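DnaJ homolog subfamily C member 3 (Mus musculus, PDB 3IEG) acts as a co-chaperone in the unfolded protein response, binding misfolded proteins through its TPR domain and stimulating the ATPase activity of HSPA8, and restrains the kinase GCN2. Local coordinates at residues N305-L317 and D328-I342. Residues are numbered along the deposited sequence; the frame is centred on the assembly and turned at random.
Sequences NVNALKDRAEAYL and DYEAAQEHNENDQQI
Helices 306-317 and 328-333 run antiparallel, their axes 8.5 Å apart at closest approach and at 161°, so that Val306 lies across from Ala332 and Leu309 across from Asp328. This is the helical hairpin of TPR 9, the paired A and B helices of a tetratricopeptide repeat. Arg312 and Asp328 form a salt bridge across it. The arginine chain, bent at chi3, brings the guanidinium side-on to the carboxylate: Arg312 NE reaches Asp328 OD2 at 2.6 Å, and Arg312 NH2 reaches Asp328 OD1 at 2.8 Å, each bond on a syn lone pair and the two planes only 8° apart. A weak bond from Arg312 NH2 to Asp328 OD2 adds to this grip, which fixes the rotation of both flat groups. The Asp328 side chain is a knob in the hole formed by Leu309, Arg312, Ala313 and Tyr316, and the Tyr316 ring turns its edge to OD2. One turn back, Leu309 lays CD1 against Ala332 CB (3.9 Å) while CD2 leans on the carboxylate. A turn further on, Ala313 CB sits over one face of the Tyr329 ring in a CH-pi contact, 3.8 Å from the centroid. Val306 CG1, anti to its own backbone nitrogen (chi1 -179°), points between Ala332 CB and Ile342 CD1, the latter 3.9 Å away, and Lys310 CD meets Ile342 CG1. Asn305 and Asp339 cap the starts of helices 306-318 and 340-357. Ile342 and Leu346 bring the latter helix against the hairpin, Leu346 touching Tyr329; on helix 288-301, Leu299 packs on Leu309 and Ser296 binds Arg312 NH1, while Lys284 of helix 268-284 pairs with Glu314.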
ATOM      1  N   ASN A 305      -1.327  18.546  20.831  1.00 55.09           N
ATOM      2  CA  ASN A 305      -2.703  18.234  20.402  1.00 53.40           C
ATOM      3  C   ASN A 305      -3.623  19.458  20.444  1.00 52.53           C
ATOM      4  O   ASN A 305      -4.081  19.865  21.512  1.00 52.38           O
ATOM      5  CB  ASN A 305      -3.296  17.086  21.237  1.00 53.14           C
ATOM      6  CG  ASN A 305      -4.643  16.586  20.702  1.00 52.22           C
ATOM      7  OD1 ASN A 305      -5.541  17.368  20.385  1.00 50.67           O
ATOM      8  ND2 ASN A 305      -4.789  15.273  20.623  1.00 51.44           N
ATOM      9  N   VAL A 306      -3.890  20.027  19.271  1.00 51.43           N
ATOM     10  CA  VAL A 306      -4.672  21.257  19.151  1.00 50.47           C
ATOM     11  C   VAL A 306      -6.082  21.124  19.761  1.00 49.97           C
ATOM     12  O   VAL A 306      -6.513  22.000  20.520  1.00 50.04           O
ATOM     13  CB  VAL A 306      -4.727  21.755  17.678  1.00 50.48           C
ATOM     14  CG1 VAL A 306      -5.528  23.049  17.553  1.00 50.27           C
ATOM     15  CG2 VAL A 306      -3.322  21.963  17.136  1.00 50.37           C
ATOM     16  N   ASN A 307      -6.781  20.030  19.436  1.00 49.01           N
ATOM     17  CA  ASN A 307      -8.136  19.767  19.954  1.00 47.85           C
ATOM     18  C   ASN A 307      -8.200  19.753  21.482  1.00 47.26           C
ATOM     19  O   ASN A 307      -9.106  20.342  22.084  1.00 46.99           O
ATOM     20  CB  ASN A 307      -8.688  18.443  19.412  1.00 47.64           C
ATOM     21  CG  ASN A 307      -8.927  18.466  17.913  1.00 46.76           C
ATOM     22  OD1 ASN A 307      -9.235  19.504  17.329  1.00 45.42           O
ATOM     23  ND2 ASN A 307      -8.798  17.302  17.283  1.00 45.45           N
ATOM     24  N   ALA A 308      -7.227  19.081  22.089  1.00 46.67           N
ATOM     25  CA  ALA A 308      -7.109  18.972  23.547  1.00 46.10           C
ATOM     26  C   ALA A 308      -6.819  20.327  24.180  1.00 45.59           C
ATOM     27  O   ALA A 308      -7.348  20.644  25.250  1.00 45.58           O
ATOM     28  CB  ALA A 308      -6.027  17.952  23.929  1.00 45.73           C
ATOM     29  N   LEU A 309      -5.981  21.120  23.516  1.00 44.83           N
ATOM     30  CA  LEU A 309      -5.686  22.472  23.972  1.00 44.49           C
ATOM     31  C   LEU A 309      -6.935  23.349  23.976  1.00 44.36           C
ATOM     32  O   LEU A 309      -7.236  23.998  24.981  1.00 44.19           O
ATOM     33  CB  LEU A 309      -4.579  23.104  23.128  1.00 44.26           C
ATOM     34  CG  LEU A 309      -3.188  22.531  23.414  1.00 44.35           C
ATOM     35  CD1 LEU A 309      -2.193  22.930  22.335  1.00 42.63           C
ATOM     36  CD2 LEU A 309      -2.700  22.939  24.808  1.00 44.64           C
ATOM     37  N   LYS A 310      -7.660  23.348  22.858  1.00 44.09           N
ATOM     38  CA  LYS A 310      -8.881  24.142  22.713  1.00 44.31           C
ATOM     39  C   LYS A 310      -9.936  23.727  23.726  1.00 43.88           C
ATOM     40  O   LYS A 310     -10.597  24.578  24.329  1.00 43.92           O
ATOM     41  CB  LYS A 310      -9.457  24.007  21.297  1.00 44.49           C
ATOM     42  CG  LYS A 310      -8.710  24.793  20.210  1.00 45.27           C
ATOM     43  CD  LYS A 310      -8.985  24.250  18.797  1.00 45.35           C
ATOM     44  CE  LYS A 310     -10.449  24.405  18.394  1.00 46.80           C
ATOM     45  NZ  LYS A 310     -10.684  23.818  17.050  1.00 48.12           N
ATOM     46  N   ASP A 311     -10.088  22.417  23.910  1.00 43.55           N
ATOM     47  CA  ASP A 311     -11.109  21.895  24.807  1.00 43.12           C
ATOM     48  C   ASP A 311     -10.765  22.149  26.274  1.00 43.28           C
ATOM     49  O   ASP A 311     -11.657  22.489  27.067  1.00 43.01           O
ATOM     50  CB  ASP A 311     -11.410  20.419  24.518  1.00 42.76           C
ATOM     51  CG  ASP A 311     -12.159  20.226  23.211  1.00 41.61           C
ATOM     52  OD1 ASP A 311     -12.800  21.180  22.753  1.00 41.00           O
ATOM     53  OD2 ASP A 311     -12.110  19.127  22.631  1.00 40.29           O
ATOM     54  N   ARG A 312      -9.484  22.009  26.628  1.00 43.31           N
ATOM     55  CA  ARG A 312      -9.036  22.390  27.970  1.00 43.67           C
ATOM     56  C   ARG A 312      -9.218  23.893  28.188  1.00 44.15           C
ATOM     57  O   ARG A 312      -9.713  24.312  29.236  1.00 44.35           O
ATOM     58  CB  ARG A 312      -7.592  21.976  28.259  1.00 43.47           C
ATOM     59  CG  ARG A 312      -7.247  22.126  29.737  1.00 43.39           C
ATOM     60  CD  ARG A 312      -5.970  21.440  30.128  1.00 42.80           C
ATOM     61  NE  ARG A 312      -4.820  22.171  29.616  1.00 43.81           N
ATOM     62  CZ  ARG A 312      -3.552  21.846  29.840  1.00 43.76           C
ATOM     63  NH1 ARG A 312      -3.243  20.779  30.574  1.00 42.83           N
ATOM     64  NH2 ARG A 312      -2.593  22.593  29.315  1.00 43.96           N
ATOM     65  N   ALA A 313      -8.837  24.694  27.193  1.00 44.38           N
ATOM     66  CA  ALA A 313      -9.101  26.120  27.226  1.00 44.75           C
ATOM     67  C   ALA A 313     -10.573  26.368  27.547  1.00 45.15           C
ATOM     68  O   ALA A 313     -10.890  26.966  28.570  1.00 45.16           O
ATOM     69  CB  ALA A 313      -8.715  26.770  25.907  1.00 44.81           C
ATOM     70  N   GLU A 314     -11.475  25.884  26.697  1.00 45.78           N
ATOM     71  CA  GLU A 314     -12.902  26.068  26.944  1.00 46.77           C
ATOM     72  C   GLU A 314     -13.311  25.698  28.378  1.00 46.27           C
ATOM     73  O   GLU A 314     -14.176  26.348  28.963  1.00 46.47           O
ATOM     74  CB  GLU A 314     -13.749  25.319  25.913  1.00 46.65           C
ATOM     75  CG  GLU A 314     -14.130  26.158  24.687  1.00 48.27           C
ATOM     76  CD  GLU A 314     -15.033  25.404  23.693  1.00 49.20           C
ATOM     77  OE1 GLU A 314     -16.025  24.768  24.142  1.00 52.76           O
ATOM     78  OE2 GLU A 314     -14.752  25.452  22.464  1.00 51.25           O
ATOM     79  N   ALA A 315     -12.675  24.679  28.947  1.00 46.09           N
ATOM     80  CA  ALA A 315     -12.978  24.264  30.316  1.00 45.97           C
ATOM     81  C   ALA A 315     -12.435  25.241  31.363  1.00 46.09           C
ATOM     82  O   ALA A 315     -13.055  25.426  32.408  1.00 46.03           O
ATOM     83  CB  ALA A 315     -12.467  22.872  30.576  1.00 45.64           C
ATOM     84  N   TYR A 316     -11.285  25.858  31.083  1.00 46.36           N
ATOM     85  CA  TYR A 316     -10.695  26.858  31.985  1.00 46.62           C
ATOM     86  C   TYR A 316     -11.572  28.093  32.159  1.00 46.98           C
ATOM     87  O   TYR A 316     -11.623  28.673  33.242  1.00 46.60           O
ATOM     88  CB  TYR A 316      -9.308  27.286  31.512  1.00 46.18           C
ATOM     89  CG  TYR A 316      -8.202  26.347  31.913  1.00 46.42           C
ATOM     90  CD1 TYR A 316      -7.129  26.097  31.055  1.00 45.73           C
ATOM     91  CD2 TYR A 316      -8.222  25.697  33.151  1.00 46.65           C
ATOM     92  CE1 TYR A 316      -6.110  25.237  31.416  1.00 44.86           C
ATOM     93  CE2 TYR A 316      -7.200  24.823  33.519  1.00 45.77           C
ATOM     94  CZ  TYR A 316      -6.154  24.605  32.644  1.00 45.61           C
ATOM     95  OH  TYR A 316      -5.142  23.747  33.000  1.00 46.66           O
ATOM     96  N   LEU A 317     -12.249  28.477  31.078  1.00 47.71           N
ATOM     97  CA  LEU A 317     -13.138  29.635  31.056  1.00 48.68           C
ATOM     98  C   LEU A 317     -14.376  29.475  31.946  1.00 49.35           C
ATOM     99  O   LEU A 317     -14.812  30.441  32.580  1.00 49.37           O
ATOM    100  CB  LEU A 317     -13.572  29.949  29.616  1.00 48.72           C
ATOM    101  CG  LEU A 317     -12.527  30.447  28.615  1.00 49.01           C
ATOM    102  CD1 LEU A 317     -13.126  30.506  27.213  1.00 49.28           C
ATOM    103  CD2 LEU A 317     -11.986  31.809  29.022  1.00 48.60           C
ATOM    104  N   ASP A 328      -3.293  28.244  26.896  1.00 61.66           N
ATOM    105  CA  ASP A 328      -3.585  27.055  26.093  1.00 61.47           C
ATOM    106  C   ASP A 328      -3.959  27.379  24.640  1.00 61.51           C
ATOM    107  O   ASP A 328      -3.582  26.637  23.738  1.00 61.56           O
ATOM    108  CB  ASP A 328      -4.651  26.169  26.763  1.00 61.19           C
ATOM    109  CG  ASP A 328      -4.048  25.098  27.682  1.00 60.81           C
ATOM    110  OD1 ASP A 328      -2.810  24.935  27.723  1.00 60.96           O
ATOM    111  OD2 ASP A 328      -4.821  24.399  28.365  1.00 59.85           O
ATOM    112  N   TYR A 329      -4.683  28.477  24.408  1.00 61.64           N
ATOM    113  CA  TYR A 329      -4.989  28.916  23.033  1.00 61.92           C
ATOM    114  C   TYR A 329      -3.720  29.340  22.287  1.00 62.58           C
ATOM    115  O   TYR A 329      -3.546  29.013  21.114  1.00 62.71           O
ATOM    116  CB  TYR A 329      -6.031  30.050  22.990  1.00 61.37           C
ATOM    117  CG  TYR A 329      -7.485  29.603  22.991  1.00 60.77           C
ATOM    118  CD1 TYR A 329      -8.344  29.975  24.022  1.00 60.95           C
ATOM    119  CD2 TYR A 329      -8.005  28.820  21.961  1.00 60.62           C
ATOM    120  CE1 TYR A 329      -9.683  29.572  24.032  1.00 60.88           C
ATOM    121  CE2 TYR A 329      -9.346  28.406  21.966  1.00 60.43           C
ATOM    122  CZ  TYR A 329     -10.176  28.787  23.005  1.00 60.41           C
ATOM    123  OH  TYR A 329     -11.493  28.392  23.029  1.00 59.49           O
ATOM    124  N   GLU A 330      -2.839  30.058  22.978  1.00 63.41           N
ATOM    125  CA  GLU A 330      -1.564  30.491  22.411  1.00 64.36           C
ATOM    126  C   GLU A 330      -0.674  29.326  21.971  1.00 64.83           C
ATOM    127  O   GLU A 330      -0.028  29.398  20.924  1.00 65.07           O
ATOM    128  CB  GLU A 330      -0.821  31.406  23.393  1.00 64.43           C
ATOM    129  CG  GLU A 330      -1.244  32.873  23.292  1.00 64.82           C
ATOM    130  CD  GLU A 330      -0.990  33.672  24.563  1.00 65.25           C
ATOM    131  OE1 GLU A 330      -0.366  33.136  25.508  1.00 65.90           O
ATOM    132  OE2 GLU A 330      -1.417  34.847  24.613  1.00 64.73           O
ATOM    133  N   ALA A 331      -0.652  28.262  22.770  1.00 65.48           N
ATOM    134  CA  ALA A 331       0.079  27.044  22.430  1.00 66.28           C
ATOM    135  C   ALA A 331      -0.500  26.373  21.179  1.00 66.97           C
ATOM    136  O   ALA A 331       0.247  25.885  20.325  1.00 67.08           O
ATOM    137  CB  ALA A 331       0.084  26.074  23.615  1.00 66.06           C
ATOM    138  N   ALA A 332      -1.829  26.360  21.074  1.00 67.70           N
ATOM    139  CA  ALA A 332      -2.506  25.789  19.923  1.00 68.51           C
ATOM    140  C   ALA A 332      -2.263  26.634  18.682  1.00 69.27           C
ATOM    141  O   ALA A 332      -2.012  26.095  17.605  1.00 69.36           O
ATOM    142  CB  ALA A 332      -3.990  25.653  20.193  1.00 68.40           C
ATOM    143  N   GLN A 333      -2.323  27.956  18.846  1.00 70.29           N
ATOM    144  CA  GLN A 333      -2.168  28.901  17.737  1.00 71.37           C
ATOM    145  C   GLN A 333      -0.751  28.885  17.174  1.00 72.41           C
ATOM    146  O   GLN A 333      -0.542  29.177  15.996  1.00 72.56           O
ATOM    147  CB  GLN A 333      -2.529  30.321  18.182  1.00 71.19           C
ATOM    148  CG  GLN A 333      -2.800  31.298  17.032  1.00 71.11           C
ATOM    149  CD  GLN A 333      -2.997  32.744  17.494  1.00 71.05           C
ATOM    150  OE1 GLN A 333      -2.326  33.222  18.415  1.00 70.65           O
ATOM    151  NE2 GLN A 333      -3.914  33.447  16.841  1.00 70.15           N
ATOM    152  N   GLU A 334       0.212  28.528  18.020  1.00 73.63           N
ATOM    153  CA  GLU A 334       1.623  28.597  17.668  1.00 75.00           C
ATOM    154  C   GLU A 334       1.951  27.988  16.303  1.00 75.74           C
ATOM    155  O   GLU A 334       2.661  28.612  15.511  1.00 75.99           O
ATOM    156  CB  GLU A 334       2.487  27.968  18.759  1.00 75.02           C
ATOM    157  CG  GLU A 334       3.945  28.378  18.664  1.00 76.29           C
ATOM    158  CD  GLU A 334       4.784  27.848  19.807  1.00 78.14           C
ATOM    159  OE1 GLU A 334       4.827  26.614  20.004  1.00 79.06           O
ATOM    160  OE2 GLU A 334       5.418  28.670  20.505  1.00 78.94           O
ATOM    161  N   HIS A 335       1.440  26.788  16.029  1.00 76.60           N
ATOM    162  CA  HIS A 335       1.664  26.142  14.726  1.00 77.44           C
ATOM    163  C   HIS A 335       0.495  26.307  13.750  1.00 77.61           C
ATOM    164  O   HIS A 335       0.595  25.913  12.588  1.00 77.74           O
ATOM    165  CB  HIS A 335       2.037  24.661  14.884  1.00 77.62           C
ATOM    166  CG  HIS A 335       3.511  24.418  15.003  1.00 78.98           C
ATOM    167  ND1 HIS A 335       4.147  24.260  16.219  1.00 79.91           N
ATOM    168  CD2 HIS A 335       4.477  24.314  14.057  1.00 79.80           C
ATOM    169  CE1 HIS A 335       5.439  24.066  16.015  1.00 79.98           C
ATOM    170  NE2 HIS A 335       5.666  24.094  14.714  1.00 80.11           N
ATOM    171  N   ASN A 336      -0.598  26.899  14.223  1.00 77.76           N
ATOM    172  CA  ASN A 336      -1.785  27.089  13.398  1.00 78.02           C
ATOM    173  C   ASN A 336      -2.145  28.564  13.272  1.00 78.50           C
ATOM    174  O   ASN A 336      -3.262  28.984  13.596  1.00 78.53           O
ATOM    175  CB  ASN A 336      -2.953  26.271  13.946  1.00 77.76           C
ATOM    176  CG  ASN A 336      -2.631  24.796  14.048  1.00 77.22           C
ATOM    177  OD1 ASN A 336      -1.764  24.383  14.820  1.00 76.58           O
ATOM    178  ND2 ASN A 336      -3.332  23.991  13.268  1.00 76.80           N
ATOM    179  N   GLU A 337      -1.177  29.332  12.777  1.00 79.07           N
ATOM    180  CA  GLU A 337      -1.253  30.794  12.654  1.00 79.65           C
ATOM    181  C   GLU A 337      -2.568  31.330  12.083  1.00 79.80           C
ATOM    182  O   GLU A 337      -3.092  32.348  12.547  1.00 79.84           O
ATOM    183  CB  GLU A 337      -0.083  31.302  11.800  1.00 79.80           C
ATOM    184  CG  GLU A 337       1.287  31.116  12.439  1.00 80.70           C
ATOM    185  CD  GLU A 337       1.460  31.950  13.701  1.00 82.11           C
ATOM    186  OE1 GLU A 337       1.416  33.198  13.602  1.00 82.82           O
ATOM    187  OE2 GLU A 337       1.640  31.359  14.790  1.00 82.32           O
ATOM    188  N   ASN A 338      -3.093  30.633  11.079  1.00 79.95           N
ATOM    189  CA  ASN A 338      -4.217  31.132  10.298  1.00 80.03           C
ATOM    190  C   ASN A 338      -5.573  30.586  10.723  1.00 79.78           C
ATOM    191  O   ASN A 338      -6.608  31.115  10.306  1.00 79.75           O
ATOM    192  CB  ASN A 338      -3.984  30.868   8.802  1.00 80.33           C
ATOM    193  CG  ASN A 338      -3.835  29.384   8.479  1.00 81.07           C
ATOM    194  OD1 ASN A 338      -3.676  28.547   9.376  1.00 81.95           O
ATOM    195  ND2 ASN A 338      -3.880  29.054   7.189  1.00 81.38           N
ATOM    196  N   ASP A 339      -5.568  29.535  11.545  1.00 79.50           N
ATOM    197  CA  ASP A 339      -6.814  28.896  11.964  1.00 79.21           C
ATOM    198  C   ASP A 339      -7.745  29.903  12.612  1.00 78.78           C
ATOM    199  O   ASP A 339      -7.449  30.460  13.670  1.00 78.83           O
ATOM    200  CB  ASP A 339      -6.577  27.714  12.910  1.00 79.33           C
ATOM    201  CG  ASP A 339      -7.885  27.070  13.384  1.00 79.97           C
ATOM    202  OD1 ASP A 339      -7.847  26.281  14.352  1.00 80.78           O
ATOM    203  OD2 ASP A 339      -8.956  27.347  12.796  1.00 80.29           O
ATOM    204  N   GLN A 340      -8.877  30.116  11.952  1.00 78.37           N
ATOM    205  CA  GLN A 340      -9.878  31.079  12.382  1.00 77.89           C
ATOM    206  C   GLN A 340     -10.536  30.681  13.703  1.00 77.31           C
ATOM    207  O   GLN A 340     -10.958  31.543  14.476  1.00 77.38           O
ATOM    208  CB  GLN A 340     -10.941  31.238  11.292  1.00 78.03           C
ATOM    209  CG  GLN A 340     -11.907  32.399  11.510  1.00 78.72           C
ATOM    210  CD  GLN A 340     -13.226  32.208  10.781  1.00 79.35           C
ATOM    211  OE1 GLN A 340     -14.291  32.218  11.400  1.00 79.51           O
ATOM    212  NE2 GLN A 340     -13.160  32.022   9.464  1.00 79.36           N
ATOM    213  N   GLN A 341     -10.622  29.378  13.961  1.00 76.56           N
ATOM    214  CA  GLN A 341     -11.319  28.891  15.145  1.00 75.70           C
ATOM    215  C   GLN A 341     -10.532  29.152  16.425  1.00 75.05           C
ATOM    216  O   GLN A 341     -11.117  29.531  17.432  1.00 75.03           O
ATOM    217  CB  GLN A 341     -11.674  27.414  15.015  1.00 75.78           C
ATOM    218  CG  GLN A 341     -12.994  27.057  15.686  1.00 76.00           C
ATOM    219  CD  GLN A 341     -13.361  25.597  15.515  1.00 76.29           C
ATOM    220  OE1 GLN A 341     -13.291  25.051  14.412  1.00 75.74           O
ATOM    221  NE2 GLN A 341     -13.755  24.955  16.611  1.00 76.44           N
ATOM    222  N   ILE A 342      -9.215  28.962  16.385  1.00 74.19           N
ATOM    223  CA  ILE A 342      -8.367  29.289  17.527  1.00 73.33           C
ATOM    224  C   ILE A 342      -8.473  30.780  17.854  1.00 73.22           C
ATOM    225  O   ILE A 342      -8.771  31.147  18.990  1.00 73.08           O
ATOM    226  CB  ILE A 342      -6.899  28.886  17.299  1.00 73.31           C
ATOM    227  CG1 ILE A 342      -6.774  27.362  17.211  1.00 73.14           C
ATOM    228  CG2 ILE A 342      -6.026  29.418  18.422  1.00 73.08           C
ATOM    229  CD1 ILE A 342      -5.391  26.861  16.840  1.00 72.96           C
TER